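Local coordinates for regulatory protein LEU3 (Saccharomyces cerevisiae, PDB 2ER8), which binds DNA through a zinc cluster domain as a transcription factor and controls RNA levels of a group of leucine-specific genes, at residues C6-Q12 against C26-K32. Coordinates in Å, arbitrary orientation, origin at the centre of the assembly. Numbering follows the deposited sequence.
With ZN (zinc ion), chain I; ZN (zinc ion), chain J; nucleotides of chain A; nucleotides of chain B.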
ATOM      1  N   CYS E   6      12.520   3.518 -10.263  1.00 48.85           N
ATOM      2  CA  CYS E   6      13.891   3.065 -10.212  1.00 45.97           C
ATOM      3  C   CYS E   6      14.237   2.689  -8.794  1.00 46.11           C
ATOM      4  O   CYS E   6      13.630   3.165  -7.839  1.00 45.66           O
ATOM      5  CB  CYS E   6      14.827   4.161 -10.668  1.00 45.10           C
ATOM      6  SG  CYS E   6      15.115   5.312  -9.391  1.00 45.65           S
ATOM      7  N   VAL E   7      15.229   1.826  -8.675  1.00 48.53           N
ATOM      8  CA  VAL E   7      15.697   1.345  -7.395  1.00 49.90           C
ATOM      9  C   VAL E   7      15.713   2.386  -6.314  1.00 51.38           C
ATOM     10  O   VAL E   7      15.020   2.255  -5.339  1.00 51.90           O
ATOM     11  CB  VAL E   7      17.096   0.818  -7.528  1.00 49.09           C
ATOM     12  CG1 VAL E   7      17.567   0.266  -6.225  1.00 49.01           C
ATOM     13  CG2 VAL E   7      17.124  -0.219  -8.612  1.00 51.18           C
ATOM     14  N   GLU E   8      16.529   3.416  -6.493  1.00 55.34           N
ATOM     15  CA  GLU E   8      16.659   4.473  -5.501  1.00 56.32           C
ATOM     16  C   GLU E   8      15.338   5.085  -5.110  1.00 55.15           C
ATOM     17  O   GLU E   8      15.092   5.275  -3.927  1.00 55.40           O
ATOM     18  CB  GLU E   8      17.596   5.569  -5.998  1.00 61.15           C
ATOM     19  CG  GLU E   8      17.970   6.568  -4.929  1.00 67.10           C
ATOM     20  CD  GLU E   8      18.375   5.893  -3.602  1.00 70.09           C
ATOM     21  OE1 GLU E   8      18.981   4.798  -3.644  1.00 71.01           O
ATOM     22  OE2 GLU E   8      18.104   6.454  -2.511  1.00 69.49           O
ATOM     23  N   CYS E   9      14.484   5.401  -6.074  1.00 49.87           N
ATOM     24  CA  CYS E   9      13.200   5.972  -5.712  1.00 47.02           C
ATOM     25  C   CYS E   9      12.360   5.007  -4.922  1.00 46.58           C
ATOM     26  O   CYS E   9      11.660   5.408  -4.002  1.00 44.07           O
ATOM     27  CB  CYS E   9      12.482   6.437  -6.936  1.00 47.97           C
ATOM     28  SG  CYS E   9      13.357   7.874  -7.429  1.00 49.00           S
ATOM     29  N   ARG E  10      12.452   3.723  -5.242  1.00 43.67           N
ATOM     30  CA  ARG E  10      11.727   2.692  -4.473  1.00 42.47           C
ATOM     31  C   ARG E  10      12.233   2.597  -3.047  1.00 41.54           C
ATOM     32  O   ARG E  10      11.464   2.468  -2.112  1.00 41.81           O
ATOM     33  CB  ARG E  10      11.886   1.321  -5.090  1.00 47.12           C
ATOM     34  CG  ARG E  10      10.938   1.087  -6.211  1.00 51.13           C
ATOM     35  CD  ARG E  10      10.958  -0.340  -6.621  1.00 53.56           C
ATOM     36  NE  ARG E  10       9.908  -0.572  -7.596  1.00 55.79           N
ATOM     37  CZ  ARG E  10       9.765  -1.716  -8.242  1.00 55.75           C
ATOM     38  NH1 ARG E  10      10.614  -2.706  -7.993  1.00 54.91           N
ATOM     39  NH2 ARG E  10       8.795  -1.858  -9.133  1.00 56.23           N
ATOM     40  N   GLN E  11      13.547   2.614  -2.904  1.00 43.70           N
ATOM     41  CA  GLN E  11      14.193   2.582  -1.606  1.00 44.11           C
ATOM     42  C   GLN E  11      13.739   3.785  -0.773  1.00 44.65           C
ATOM     43  O   GLN E  11      13.508   3.673   0.447  1.00 45.08           O
ATOM     44  CB  GLN E  11      15.704   2.627  -1.798  1.00 43.63           C
ATOM     45  CG  GLN E  11      16.483   2.780  -0.494  1.00 43.92           C
ATOM     46  CD  GLN E  11      16.243   1.649   0.477  1.00 44.66           C
ATOM     47  OE1 GLN E  11      16.115   0.489   0.052  1.00 44.81           O
ATOM     48  NE2 GLN E  11      16.200   1.968   1.798  1.00 44.42           N
ATOM     49  N   GLN E  12      13.602   4.935  -1.433  1.00 42.90           N
ATOM     50  CA  GLN E  12      13.174   6.141  -0.718  1.00 42.56           C
ATOM     51  C   GLN E  12      11.648   6.447  -0.842  1.00 41.92           C
ATOM     52  O   GLN E  12      11.164   7.505  -0.411  1.00 41.07           O
ATOM     53  CB  GLN E  12      14.007   7.351  -1.170  1.00 44.67           C
ATOM     54  CG  GLN E  12      15.483   7.142  -1.132  1.00 47.96           C
ATOM     55  CD  GLN E  12      15.976   6.711   0.205  1.00 51.33           C
ATOM     56  OE1 GLN E  12      15.397   7.067   1.212  1.00 54.78           O
ATOM     57  NE2 GLN E  12      17.081   5.970   0.234  1.00 53.08           N
ATOM     58  N   CYS E  26      16.603   9.375 -13.478  1.00 79.46           N
ATOM     59  CA  CYS E  26      15.409  10.013 -12.942  1.00 74.03           C
ATOM     60  C   CYS E  26      15.865  11.227 -12.167  1.00 73.69           C
ATOM     61  O   CYS E  26      16.972  11.262 -11.616  1.00 71.78           O
ATOM     62  CB  CYS E  26      14.610   9.071 -12.029  1.00 69.10           C
ATOM     63  SG  CYS E  26      15.360   8.825 -10.410  1.00 63.03           S
ATOM     64  N   THR E  27      15.002  12.233 -12.164  1.00 72.71           N
ATOM     65  CA  THR E  27      15.256  13.490 -11.481  1.00 72.99           C
ATOM     66  C   THR E  27      15.940  13.244 -10.136  1.00 72.37           C
ATOM     67  O   THR E  27      17.089  13.644  -9.929  1.00 70.73           O
ATOM     68  CB  THR E  27      13.935  14.252 -11.233  1.00 78.01           C
ATOM     69  OG1 THR E  27      13.264  14.487 -12.479  1.00 81.44           O
ATOM     70  CG2 THR E  27      14.208  15.563 -10.569  1.00 81.49           C
ATOM     71  N   LYS E  28      15.220  12.570  -9.241  1.00 70.91           N
ATOM     72  CA  LYS E  28      15.701  12.248  -7.906  1.00 69.13           C
ATOM     73  C   LYS E  28      17.107  11.661  -7.885  1.00 69.20           C
ATOM     74  O   LYS E  28      17.933  12.080  -7.080  1.00 72.09           O
ATOM     75  CB  LYS E  28      14.731  11.276  -7.235  1.00 66.63           C
ATOM     76  CG  LYS E  28      13.403  11.890  -6.776  1.00 64.90           C
ATOM     77  CD  LYS E  28      13.625  12.695  -5.517  1.00 64.64           C
ATOM     78  CE  LYS E  28      12.351  13.179  -4.891  1.00 64.91           C
ATOM     79  NZ  LYS E  28      12.654  13.952  -3.628  1.00 63.16           N
ATOM     80  N   CYS E  29      17.372  10.698  -8.769  1.00 73.93           N
ATOM     81  CA  CYS E  29      18.690  10.041  -8.838  1.00 76.79           C
ATOM     82  C   CYS E  29      19.792  10.984  -9.306  1.00 78.27           C
ATOM     83  O   CYS E  29      20.936  10.910  -8.850  1.00 80.55           O
ATOM     84  CB  CYS E  29      18.649   8.808  -9.757  1.00 74.47           C
ATOM     85  SG  CYS E  29      18.040   7.305  -8.961  1.00 71.23           S
ATOM     86  N   ALA E  30      19.441  11.865 -10.231  1.00 76.89           N
ATOM     87  CA  ALA E  30      20.380  12.849 -10.725  1.00 76.33           C
ATOM     88  C   ALA E  30      20.777  13.792  -9.570  1.00 76.16           C
ATOM     89  O   ALA E  30      21.966  13.953  -9.257  1.00 74.19           O
ATOM     90  CB  ALA E  30      19.731  13.625 -11.848  1.00 72.86           C
ATOM     91  N   LYS E  31      19.781  14.406  -8.942  1.00 79.03           N
ATOM     92  CA  LYS E  31      20.034  15.317  -7.852  1.00 81.56           C
ATOM     93  C   LYS E  31      20.882  14.687  -6.758  1.00 83.69           C
ATOM     94  O   LYS E  31      21.620  15.378  -6.081  1.00 85.81           O
ATOM     95  CB  LYS E  31      18.718  15.780  -7.277  1.00 82.01           C
ATOM     96  CG  LYS E  31      18.868  16.923  -6.292  1.00 79.57           C
ATOM     97  CD  LYS E  31      17.499  17.561  -5.963  1.00 78.02           C
ATOM     98  CE  LYS E  31      16.547  16.627  -5.123  1.00 76.67           C
ATOM     99  NZ  LYS E  31      15.964  15.449  -5.864  1.00 75.70           N
ATOM    100  N   LYS E  32      20.776  13.375  -6.578  1.00 87.06           N
ATOM    101  CA  LYS E  32      21.566  12.675  -5.561  1.00 89.30           C
ATOM    102  C   LYS E  32      22.893  12.250  -6.182  1.00 94.40           C
ATOM    103  O   LYS E  32      23.729  11.636  -5.531  1.00 93.38           O
ATOM    104  CB  LYS E  32      20.829  11.426  -5.068  1.00 82.65           C
ATOM    105  CG  LYS E  32      19.517  11.691  -4.382  1.00 76.80           C
ATOM    106  CD  LYS E  32      18.979  10.428  -3.724  1.00 73.52           C
ATOM    107  CE  LYS E  32      19.990   9.866  -2.708  1.00 72.78           C
ATOM    108  NZ  LYS E  32      19.352   9.033  -1.640  1.00 72.12           N
TER
HETATM  109 ZN    ZN I 104      16.610   6.831 -10.454  1.00 50.57          ZN
HETATM  110 ZN    ZN J 105      13.609   7.361  -9.769  1.00 44.15          ZN
ATOM    111  P    DA A   7       6.396   0.723  -8.133  1.00 62.00           P
ATOM    112  OP1  DA A   7       7.152   0.524  -9.380  1.00 52.40           O
ATOM    113  OP2  DA A   7       7.115   0.596  -6.835  1.00 55.05           O
ATOM    114  O5'  DA A   7       5.723   2.164  -8.164  1.00 56.27           O
ATOM    115  C5'  DA A   7       4.904   2.529  -9.238  1.00 54.55           C
ATOM    116  C4'  DA A   7       4.151   3.798  -8.928  1.00 55.11           C
ATOM    117  O4'  DA A   7       3.266   3.568  -7.802  1.00 55.25           O
ATOM    118  C3'  DA A   7       5.061   4.946  -8.498  1.00 54.98           C
ATOM    119  O3'  DA A   7       4.489   6.199  -8.910  1.00 57.11           O
ATOM    120  C2'  DA A   7       5.116   4.780  -6.992  1.00 52.96           C
ATOM    121  C1'  DA A   7       3.693   4.300  -6.673  1.00 51.07           C
ATOM    122  N9   DA A   7       3.519   3.446  -5.508  1.00 47.13           N
ATOM    123  C8   DA A   7       4.271   2.343  -5.195  1.00 45.27           C
ATOM    124  N7   DA A   7       3.951   1.775  -4.053  1.00 44.60           N
ATOM    125  C5   DA A   7       2.886   2.540  -3.584  1.00 43.17           C
ATOM    126  C6   DA A   7       2.096   2.445  -2.393  1.00 42.39           C
ATOM    127  N6   DA A   7       2.278   1.512  -1.447  1.00 41.89           N
ATOM    128  N1   DA A   7       1.116   3.360  -2.216  1.00 43.06           N
ATOM    129  C2   DA A   7       0.960   4.321  -3.169  1.00 43.95           C
ATOM    130  N3   DA A   7       1.646   4.514  -4.328  1.00 44.38           N
ATOM    131  C4   DA A   7       2.604   3.570  -4.473  1.00 44.89           C
TER
ATOM    132  P    DC B   2      18.663   6.102   4.495  1.00 51.15           P
ATOM    133  OP1  DC B   2      19.878   5.482   5.116  1.00 48.43           O
ATOM    134  OP2  DC B   2      18.291   5.753   3.072  1.00 48.27           O
ATOM    135  O5'  DC B   2      17.440   5.801   5.474  1.00 44.12           O
ATOM    136  C5'  DC B   2      16.348   6.702   5.520  1.00 40.63           C
ATOM    137  C4'  DC B   2      15.315   6.262   6.529  1.00 40.00           C
ATOM    138  O4'  DC B   2      14.334   7.313   6.534  1.00 41.71           O
ATOM    139  C3'  DC B   2      14.553   5.003   6.139  1.00 41.68           C
ATOM    140  O3'  DC B   2      14.095   4.305   7.318  1.00 44.25           O
ATOM    141  C2'  DC B   2      13.424   5.557   5.286  1.00 41.54           C
ATOM    142  C1'  DC B   2      13.139   6.892   5.938  1.00 42.89           C
ATOM    143  N1   DC B   2      12.749   7.962   5.037  1.00 46.06           N
ATOM    144  C2   DC B   2      11.656   8.801   5.408  1.00 48.49           C
ATOM    145  O2   DC B   2      11.110   8.629   6.530  1.00 49.18           O
ATOM    146  N3   DC B   2      11.251   9.773   4.551  1.00 49.22           N
ATOM    147  C4   DC B   2      11.863   9.917   3.372  1.00 49.43           C
ATOM    148  N4   DC B   2      11.414  10.860   2.547  1.00 49.26           N
ATOM    149  C5   DC B   2      12.981   9.095   2.984  1.00 48.75           C
ATOM    150  C6   DC B   2      13.386   8.142   3.840  1.00 47.04           C
TER
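Two short helices, 7-11 and 27-31, are joined here mainly through metal: a pair of zinc ions forms the core of the DNA-binding domain, in place of a sizeable hydrophobic interior. C6 and C26, each just before its helix, bridge both ions, since a thiolate sulfur can bind two metals at once; their SG atoms lie 3.7 Å apart. C9 SG (2.4 Å) is the third ligand of the chain J zinc and C29 SG (2.1 Å) that of the chain I zinc, with C16 and C36 as the respective fourth ligands. C6 and C26 are also the N-cap residues of their helices, C9 N donating to C6 SG (3.4 Å) and C29 N to C26 SG (3.2 Å), so each CxxC starts a helix and presents both its thiolates to metal. E8 packs its CB against zinc-bound C29 SG (3.5 Å), and beyond the cluster its OE2 forms a salt bridge with K32 NZ (3.0 Å), which the long lysine can reach. Q12 NE2 donates to E8 OE2 (3.0 Å) and to OP2 of DC2 of chain B (3.1 Å), R10 NH2 to OP1 of DA7 of chain A (2.9 Å). Six cysteines around two zincs, with paired helices, define the fungal Zn2Cys6 binuclear cluster, as in GAL4.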